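Local coordinates for biofilm-associated surface protein (Staphylococcus aureus, PDB 7C7U) that is a calcium-binding, cell-wall-anchored surface protein that takes part in biofilm formation and probably switches between a folded and an amyloid-forming state, at residues A252-I257 against N301-S306; G267-Q272 against V291-I296; N539-S544 against A586-K591. All blocks are in the same frame, centred on the assembly; numbering follows the deposited sequence.

Interaction 1. Residues A252-I257 against N301-S306; sequences AYNYQI and NGTITS
Tyr253 and Tyr255 pair with Ile304 and Gly302 as the hydrogen-bonded pairs of an antiparallel sheet, in which strand 301-305 is an edge strand and 252-257 its neighbour. Four backbone bonds join them; the shortest runs from Ile304 N to Tyr253 O (2.8 Å), and Gly302 N and Tyr255 O are 2.9 Å apart. Between these pairs CA-H...O contacts fill in, as from Thr303 CA to Tyr253 O.

Aromatic and apolar packing occupies the face of Tyr253, Tyr255 and Ile304. Tyr255 has its CG between the backbone N and the carbonyl carbon (chi1 44°), which swings the ring across to Gly302, whose carbonyl carbon lies 3.4 Å above the ring plane, offset toward the rim. With no side chain, Gly302 lets the ring lie directly on the backbone. Ile304 CG2 meets Tyr253 CB and sits at the edge of the Tyr253 ring.

Polar side chains line the other face. Asn254 and Thr303 run side by side, as do Gln256 and Asn301, whose amide planes are 18° apart; the Gln256 amide itself bonds to Asp194. Back on the tyrosine face, Tyr255 OH, bonded to Thr295 O, also accepts from a water (2.8 Å) that donates to Thr303 O at 3.2 Å.

Interaction 2. Residues G267-Q272 against V291-I296; sequences GVELHQ and VADLTI
Leu270 O is gripped by two successive backbone amides, Val291 N at 2.8 Å in a nearly straight bond (N-H...O 176°) and Ala292 N in a weak one at 3.4 Å. Two residues facing one in this way form a classic beta bulge, here in the pairing between strand 265-272 and strand 290-294, an edge strand of its antiparallel sheet. Leu270 N donates to Ala292 O, and Leu294 N to Val268 O at 2.8 Å, with the donor 36° out of the carbonyl plane. One water accepts from Val268 N and donates to Leu294 O; another donates to both Val268 O and Asp293 OD1.

Apolar side chains fill the face that turns toward strands 252-257 and 301-305. Val268 and Leu294 cross at about a right angle, CG1 of the valine against CB of the leucine. Leu294 CG stands anti to its carbonyl carbon (chi1 -61°), and CD1 thereby reaches over the neighbouring strand to touch Leu270 CB at 3.8 Å. At the bulge, Val291 CG2 lies closest to Leu270 O (3.2 Å) and also touches Leu270 CD2, while CG1 packs on Gln272 CG.

The opposite face carries charge. Glu269 and Asp293 bring their carboxylates near each other, and Lys290 forms salt bridges with Glu269 OE2 and Asp293 OD1, which probably offsets their repulsion. OE1 of Glu269 accepts from His271 NE2 at 3.0 Å; it lies in the plane of the imidazole and is approached on its anti side.

Interaction 3. Residues N539-S544 against A586-K591; sequences NGTSGS and ASKDGK
Lys588 lays its extended side chain along the turn that holds Ser542, Gly543 and Ser544, and its ammonium NZ reaches Ser542 O at 2.7 Å, nearly in line with the C=O bond. CG is anti to the backbone N (chi1 -175°) and the later torsions stay close to 180°, which carries CD past Gly543 C and Ser544 N, each 3.9 Å away, before NZ arrives. The more buried part lies at the root of this lysine. There Ser544 CB rests against Ser587 O (3.7 Å) and Lys588 CB, while Ser544 OG sits 3.9 Å from Ala586 CB. That hydroxyl is fixed by its own turn: it donates to Thr541 O at 2.7 Å, in the carbonyl plane on a lone pair, and Ser544 N donates to the same oxygen.

Residues Thr541 to Ser544 form a type II beta turn, with Gly543 at positive phi, leading into strand 545-550. Across the contact, strand 581-588 runs into a type I' turn, Lys588 to Lys591, that closes the beta hairpin with strand 591-600.

The outer side is looser: Gly543, at the exposed corner of the type II turn, meets the aliphatic part of Lys588 through its backbone, and Ser542 OG bonds instead to Pro562 O and Ala563 O.

In the fold
Interactions 1 and 2 are neighbours, their centres 9 Å apart, and each pairs an edge strand with its neighbour in a different antiparallel sheet. Along the chain, interaction 2 falls between the two strands of interaction 1, strand 290-294 crossing into 301-305 through a short connection. The two sheets pack face to face here: Ile304 CD1 lies 3.6 Å from Ala292 CB and 3.7 Å from Leu294 CD2, so both contacts border one sandwich-like core. Interaction 3 comes later, in a separate beta domain on the opposite side of the chain's centre, about 77 Å from interaction 1 between centres. Calcium sites built from residues 389-433, with Glu509, intervene, consistent with calcium-bound segments linking separately folded beta domains.

Interaction 1. Residues A252-I257 against N301-S306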
loop_
_atom_site.group_PDB
_atom_site.type_symbol
_atom_site.label_atom_id
_atom_site.label_comp_id
_atom_site.label_asym_id
_atom_site.label_seq_id
_atom_site.Cartn_x
_atom_site.Cartn_y
_atom_site.Cartn_z
ATOM N N ALA A 252 -14.310 17.079 -28.520
ATOM C CA ALA A 252 -14.886 16.236 -27.477
ATOM C C ALA A 252 -13.783 15.575 -26.666
ATOM O O ALA A 252 -12.723 15.242 -27.200
ATOM C CB ALA A 252 -15.800 15.158 -28.075
ATOM N N TYR A 253 -14.049 15.364 -25.366
ATOM C CA TYR A 253 -13.189 14.550 -24.527
ATOM C C TYR A 253 -13.771 13.142 -24.434
ATOM O O TYR A 253 -14.968 12.975 -24.168
ATOM C CB TYR A 253 -13.037 15.149 -23.126
ATOM C CG TYR A 253 -12.057 14.377 -22.283
ATOM C CD1 TYR A 253 -10.720 14.298 -22.652
ATOM C CD2 TYR A 253 -12.467 13.715 -21.109
ATOM C CE1 TYR A 253 -9.819 13.581 -21.911
ATOM C CE2 TYR A 253 -11.574 12.998 -20.372
ATOM C CZ TYR A 253 -10.257 12.943 -20.755
ATOM O OH TYR A 253 -9.373 12.234 -19.992
ATOM N N ASN A 254 -12.916 12.141 -24.621
ATOM C CA ASN A 254 -13.303 10.738 -24.715
ATOM C C ASN A 254 -12.540 9.949 -23.662
ATOM O O ASN A 254 -11.364 10.221 -23.410
ATOM C CB ASN A 254 -12.989 10.183 -26.121
ATOM C CG ASN A 254 -13.572 11.039 -27.226
ATOM O OD1 ASN A 254 -14.644 10.746 -27.753
ATOM N ND2 ASN A 254 -12.878 12.131 -27.565
ATOM N N TYR A 255 -13.193 8.966 -23.046
ATOM C CA TYR A 255 -12.582 8.272 -21.919
ATOM C C TYR A 255 -12.997 6.804 -21.945
ATOM O O TYR A 255 -14.083 6.454 -22.413
ATOM C CB TYR A 255 -12.950 8.968 -20.570
ATOM C CG TYR A 255 -14.411 9.340 -20.500
ATOM C CD1 TYR A 255 -15.346 8.445 -19.981
ATOM C CD2 TYR A 255 -14.866 10.546 -21.017
ATOM C CE1 TYR A 255 -16.695 8.765 -19.952
ATOM C CE2 TYR A 255 -16.209 10.878 -21.006
ATOM C CZ TYR A 255 -17.124 9.979 -20.480
ATOM O OH TYR A 255 -18.466 10.301 -20.470
ATOM N N GLN A 256 -12.087 5.940 -21.502
ATOM C CA GLN A 256 -12.323 4.500 -21.436
ATOM C C GLN A 256 -12.065 4.049 -20.005
ATOM O O GLN A 256 -10.961 4.235 -19.482
ATOM C CB GLN A 256 -11.422 3.747 -22.426
ATOM C CG GLN A 256 -11.593 4.218 -23.909
ATOM C CD GLN A 256 -10.929 3.281 -24.930
ATOM O OE1 GLN A 256 -10.008 2.538 -24.598
ATOM N NE2 GLN A 256 -11.389 3.335 -26.189
ATOM N N ILE A 257 -13.080 3.473 -19.361
ATOM C CA ILE A 257 -12.964 2.986 -17.982
ATOM C C ILE A 257 -12.956 1.461 -18.029
ATOM O O ILE A 257 -13.824 0.856 -18.664
ATOM C CB ILE A 257 -14.108 3.518 -17.094
ATOM C CG1 ILE A 257 -14.284 5.030 -17.263
ATOM C CG2 ILE A 257 -13.902 3.163 -15.582
ATOM C CD1 ILE A 257 -13.074 5.856 -16.806
ATOM N N ASN A 301 -16.845 2.930 -22.010
ATOM C CA ASN A 301 -16.481 4.039 -22.888
ATOM C C ASN A 301 -17.484 5.178 -22.802
ATOM O O ASN A 301 -18.693 4.957 -22.670
ATOM C CB ASN A 301 -16.387 3.557 -24.339
ATOM C CG ASN A 301 -15.271 2.582 -24.538
ATOM O OD1 ASN A 301 -14.361 2.494 -23.713
ATOM N ND2 ASN A 301 -15.318 1.842 -25.633
ATOM N N GLY A 302 -16.976 6.405 -22.902
ATOM C CA GLY A 302 -17.843 7.563 -22.926
ATOM C C GLY A 302 -17.178 8.721 -23.640
ATOM O O GLY A 302 -15.984 8.692 -23.961
ATOM N N THR A 303 -17.980 9.753 -23.870
ATOM C CA THR A 303 -17.526 10.965 -24.532
ATOM C C THR A 303 -18.354 12.126 -24.002
ATOM O O THR A 303 -19.527 11.962 -23.657
ATOM C CB THR A 303 -17.644 10.838 -26.060
ATOM O OG1 THR A 303 -17.243 12.069 -26.672
ATOM C CG2 THR A 303 -19.072 10.541 -26.453
ATOM N N ILE A 304 -17.732 13.293 -23.902
ATOM C CA ILE A 304 -18.431 14.488 -23.448
ATOM C C ILE A 304 -17.997 15.650 -24.332
ATOM O O ILE A 304 -16.834 15.739 -24.737
ATOM C CB ILE A 304 -18.176 14.783 -21.953
ATOM C CG1 ILE A 304 -19.037 15.961 -21.496
ATOM C CG2 ILE A 304 -16.706 15.074 -21.692
ATOM C CD1 ILE A 304 -18.872 16.326 -20.068
ATOM N N THR A 305 -18.944 16.512 -24.673
ATOM C CA THR A 305 -18.634 17.715 -25.429
ATOM C C THR A 305 -19.514 18.840 -24.903
ATOM O O THR A 305 -20.263 18.678 -23.934
ATOM C CB THR A 305 -18.803 17.502 -26.935
ATOM O OG1 THR A 305 -18.223 18.616 -27.654
ATOM C CG2 THR A 305 -20.274 17.347 -27.286
ATOM N N SER A 306 -19.397 19.998 -25.527
ATOM C CA SER A 306 -19.953 21.218 -24.977
ATOM C C SER A 306 -20.020 22.255 -26.085
ATOM O O SER A 306 -19.363 22.125 -27.113
ATOM C CB SER A 306 -19.087 21.724 -23.823
ATOM O OG SER A 306 -19.338 23.078 -23.563
HETATM O O HOH W 1 -20.859 11.652 -20.780
#

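Interaction 2. Residues G267-Q272 against V291-I296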
loop_
_atom_site.group_PDB
_atom_site.type_symbol
_atom_site.label_atom_id
_atom_site.label_comp_id
_atom_site.label_asym_id
_atom_site.label_seq_id
_atom_site.Cartn_x
_atom_site.Cartn_y
_atom_site.Cartn_z
ATOM N N GLY A 267 -20.838 6.306 -9.615
ATOM C CA GLY A 267 -20.956 7.427 -10.529
ATOM C C GLY A 267 -19.611 7.817 -11.093
ATOM O O GLY A 267 -18.560 7.525 -10.511
ATOM N N VAL A 268 -19.658 8.495 -12.242
ATOM C CA VAL A 268 -18.477 8.968 -12.960
ATOM C C VAL A 268 -18.617 10.465 -13.186
ATOM O O VAL A 268 -19.658 10.929 -13.658
ATOM C CB VAL A 268 -18.296 8.241 -14.304
ATOM C CG1 VAL A 268 -16.990 8.676 -14.985
ATOM C CG2 VAL A 268 -18.328 6.748 -14.105
ATOM N N GLU A 269 -17.572 11.219 -12.851
ATOM C CA GLU A 269 -17.620 12.676 -12.889
ATOM C C GLU A 269 -16.367 13.232 -13.544
ATOM O O GLU A 269 -15.280 12.662 -13.421
ATOM C CB GLU A 269 -17.723 13.273 -11.481
ATOM C CG GLU A 269 -18.821 12.658 -10.619
ATOM C CD GLU A 269 -18.890 13.297 -9.234
ATOM O OE1 GLU A 269 -17.870 13.870 -8.785
ATOM O OE2 GLU A 269 -19.961 13.220 -8.600
ATOM N N LEU A 270 -16.517 14.395 -14.172
ATOM C CA LEU A 270 -15.397 15.149 -14.715
ATOM C C LEU A 270 -15.064 16.304 -13.787
ATOM O O LEU A 270 -15.947 17.082 -13.402
ATOM C CB LEU A 270 -15.727 15.678 -16.114
ATOM C CG LEU A 270 -14.593 16.377 -16.856
ATOM C CD1 LEU A 270 -13.567 15.346 -17.287
ATOM C CD2 LEU A 270 -15.145 17.121 -18.079
ATOM N N HIS A 271 -13.789 16.431 -13.447
ATOM C CA HIS A 271 -13.330 17.521 -12.603
ATOM C C HIS A 271 -12.321 18.381 -13.357
ATOM O O HIS A 271 -11.590 17.903 -14.234
ATOM C CB HIS A 271 -12.702 16.988 -11.309
ATOM C CG HIS A 271 -13.704 16.463 -10.333
ATOM N ND1 HIS A 271 -13.571 16.629 -8.969
ATOM C CD2 HIS A 271 -14.873 15.811 -10.522
ATOM C CE1 HIS A 271 -14.608 16.086 -8.361
ATOM N NE2 HIS A 271 -15.409 15.575 -9.277
ATOM N N GLN A 272 -12.284 19.661 -13.007
ATOM C CA GLN A 272 -11.238 20.511 -13.542
ATOM C C GLN A 272 -9.984 20.339 -12.703
ATOM O O GLN A 272 -10.048 20.126 -11.491
ATOM C CB GLN A 272 -11.676 21.974 -13.585
ATOM C CG GLN A 272 -12.335 22.326 -14.909
ATOM C CD GLN A 272 -12.352 23.819 -15.188
ATOM O OE1 GLN A 272 -11.919 24.618 -14.359
ATOM N NE2 GLN A 272 -12.842 24.201 -16.371
ATOM N N VAL A 291 -17.243 19.474 -12.684
ATOM C CA VAL A 291 -17.802 20.260 -13.777
ATOM C C VAL A 291 -18.840 19.501 -14.599
ATOM O O VAL A 291 -19.543 20.132 -15.405
ATOM C CB VAL A 291 -16.693 20.816 -14.700
ATOM C CG1 VAL A 291 -15.824 21.820 -13.943
ATOM C CG2 VAL A 291 -15.839 19.686 -15.285
ATOM N N ALA A 292 -18.960 18.184 -14.450
ATOM C CA ALA A 292 -19.987 17.446 -15.170
ATOM C C ALA A 292 -20.130 16.055 -14.580
ATOM O O ALA A 292 -19.206 15.523 -13.955
ATOM C CB ALA A 292 -19.678 17.326 -16.670
ATOM N N ASP A 293 -21.304 15.474 -14.814
ATOM C CA ASP A 293 -21.520 14.041 -14.681
ATOM C C ASP A 293 -21.221 13.375 -16.014
ATOM O O ASP A 293 -21.574 13.902 -17.073
ATOM C CB ASP A 293 -22.961 13.746 -14.260
ATOM C CG ASP A 293 -23.283 14.299 -12.885
ATOM O OD1 ASP A 293 -22.711 13.793 -11.901
ATOM O OD2 ASP A 293 -24.074 15.266 -12.792
ATOM N N LEU A 294 -20.551 12.226 -15.964
ATOM C CA LEU A 294 -20.173 11.510 -17.171
ATOM C C LEU A 294 -20.946 10.205 -17.275
ATOM O O LEU A 294 -21.229 9.550 -16.270
ATOM C CB LEU A 294 -18.670 11.210 -17.198
ATOM C CG LEU A 294 -17.726 12.407 -17.179
ATOM C CD1 LEU A 294 -16.281 11.965 -16.926
ATOM C CD2 LEU A 294 -17.839 13.146 -18.519
ATOM N N THR A 295 -21.264 9.817 -18.501
ATOM C CA THR A 295 -21.881 8.526 -18.747
ATOM C C THR A 295 -20.894 7.617 -19.464
ATOM O O THR A 295 -20.057 8.078 -20.250
ATOM C CB THR A 295 -23.162 8.654 -19.570
ATOM O OG1 THR A 295 -22.827 8.762 -20.953
ATOM C CG2 THR A 295 -23.956 9.875 -19.140
ATOM N N ILE A 296 -21.001 6.318 -19.169
ATOM C CA ILE A 296 -20.194 5.270 -19.780
ATOM C C ILE A 296 -21.133 4.214 -20.338
ATOM O O ILE A 296 -22.234 4.009 -19.817
ATOM C CB ILE A 296 -19.210 4.644 -18.766
ATOM C CG1 ILE A 296 -19.895 4.489 -17.406
ATOM C CG2 ILE A 296 -17.947 5.479 -18.632
ATOM C CD1 ILE A 296 -19.186 3.559 -16.464
HETATM O O HOH W 2 -22.152 8.375 -14.018
HETATM O O HOH W 3 -22.062 11.265 -11.810
#

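Interaction 3. Residues N539-S544 against A586-K591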
loop_
_atom_site.group_PDB
_atom_site.type_symbol
_atom_site.label_atom_id
_atom_site.label_comp_id
_atom_site.label_asym_id
_atom_site.label_seq_id
_atom_site.Cartn_x
_atom_site.Cartn_y
_atom_site.Cartn_z
ATOM N N ASN A 539 4.826 -11.798 36.419
ATOM C CA ASN A 539 3.585 -11.455 37.107
ATOM C C ASN A 539 3.178 -12.615 38.004
ATOM O O ASN A 539 3.328 -13.782 37.629
ATOM C CB ASN A 539 2.459 -11.149 36.110
ATOM C CG ASN A 539 2.903 -10.214 35.004
ATOM O OD1 ASN A 539 3.114 -9.029 35.236
ATOM N ND2 ASN A 539 3.079 -10.752 33.802
ATOM N N GLY A 540 2.659 -12.292 39.181
ATOM C CA GLY A 540 2.277 -13.327 40.131
ATOM C C GLY A 540 1.722 -12.693 41.382
ATOM O O GLY A 540 1.736 -11.467 41.554
ATOM N N THR A 541 1.217 -13.547 42.263
ATOM C CA THR A 541 0.564 -13.016 43.446
ATOM C C THR A 541 1.565 -12.293 44.351
ATOM O O THR A 541 2.747 -12.647 44.445
ATOM C CB THR A 541 -0.172 -14.122 44.205
ATOM O OG1 THR A 541 -0.943 -13.528 45.253
ATOM C CG2 THR A 541 0.796 -15.107 44.797
ATOM N N SER A 542 1.067 -11.271 45.034
ATOM C CA SER A 542 1.924 -10.438 45.859
ATOM C C SER A 542 2.514 -11.258 47.008
ATOM O O SER A 542 1.840 -12.104 47.607
ATOM C CB SER A 542 1.114 -9.254 46.384
ATOM O OG SER A 542 1.912 -8.390 47.161
ATOM N N GLY A 543 3.796 -11.020 47.296
ATOM C CA GLY A 543 4.506 -11.751 48.323
ATOM C C GLY A 543 5.007 -13.126 47.928
ATOM O O GLY A 543 5.737 -13.745 48.708
ATOM N N SER A 544 4.637 -13.637 46.757
ATOM C CA SER A 544 5.235 -14.866 46.257
ATOM C C SER A 544 6.591 -14.571 45.625
ATOM O O SER A 544 6.836 -13.481 45.107
ATOM C CB SER A 544 4.321 -15.544 45.231
ATOM O OG SER A 544 4.327 -14.849 43.989
ATOM N N ALA A 586 6.165 -20.198 41.159
ATOM C CA ALA A 586 6.127 -19.314 42.311
ATOM C C ALA A 586 6.015 -20.147 43.578
ATOM O O ALA A 586 5.490 -21.265 43.559
ATOM C CB ALA A 586 4.950 -18.332 42.239
ATOM N N SER A 587 6.513 -19.596 44.683
ATOM C CA SER A 587 6.376 -20.249 45.975
ATOM C C SER A 587 6.015 -19.210 47.026
ATOM O O SER A 587 6.419 -18.046 46.940
ATOM C CB SER A 587 7.652 -21.000 46.384
ATOM O OG SER A 587 8.738 -20.103 46.502
ATOM N N LYS A 588 5.250 -19.658 48.027
ATOM C CA LYS A 588 4.746 -18.799 49.092
ATOM C C LYS A 588 4.117 -19.641 50.198
ATOM O O LYS A 588 3.256 -20.484 49.929
ATOM C CB LYS A 588 3.710 -17.804 48.555
ATOM C CG LYS A 588 3.232 -16.781 49.593
ATOM C CD LYS A 588 2.297 -15.746 48.984
ATOM C CE LYS A 588 1.880 -14.699 50.017
ATOM N NZ LYS A 588 0.816 -13.785 49.497
ATOM N N ASP A 589 4.543 -19.424 51.439
ATOM C CA ASP A 589 3.901 -20.044 52.599
ATOM C C ASP A 589 3.913 -21.572 52.508
ATOM O O ASP A 589 2.952 -22.243 52.898
ATOM C CB ASP A 589 2.474 -19.511 52.772
ATOM C CG ASP A 589 2.443 -17.997 53.006
ATOM O OD1 ASP A 589 3.416 -17.463 53.584
ATOM O OD2 ASP A 589 1.442 -17.346 52.636
ATOM N N GLY A 590 5.015 -22.126 51.995
ATOM C CA GLY A 590 5.191 -23.559 51.852
ATOM C C GLY A 590 4.531 -24.181 50.640
ATOM O O GLY A 590 4.660 -25.397 50.439
ATOM N N LYS A 591 3.820 -23.400 49.836
ATOM C CA LYS A 591 3.228 -23.897 48.608
ATOM C C LYS A 591 4.162 -23.635 47.438
ATOM O O LYS A 591 4.957 -22.689 47.455
ATOM C CB LYS A 591 1.880 -23.226 48.337
ATOM C CG LYS A 591 0.886 -23.317 49.482
ATOM C CD LYS A 591 -0.434 -22.687 49.082
ATOM C CE LYS A 591 -0.438 -21.190 49.322
ATOM N NZ LYS A 591 -1.078 -20.857 50.619
#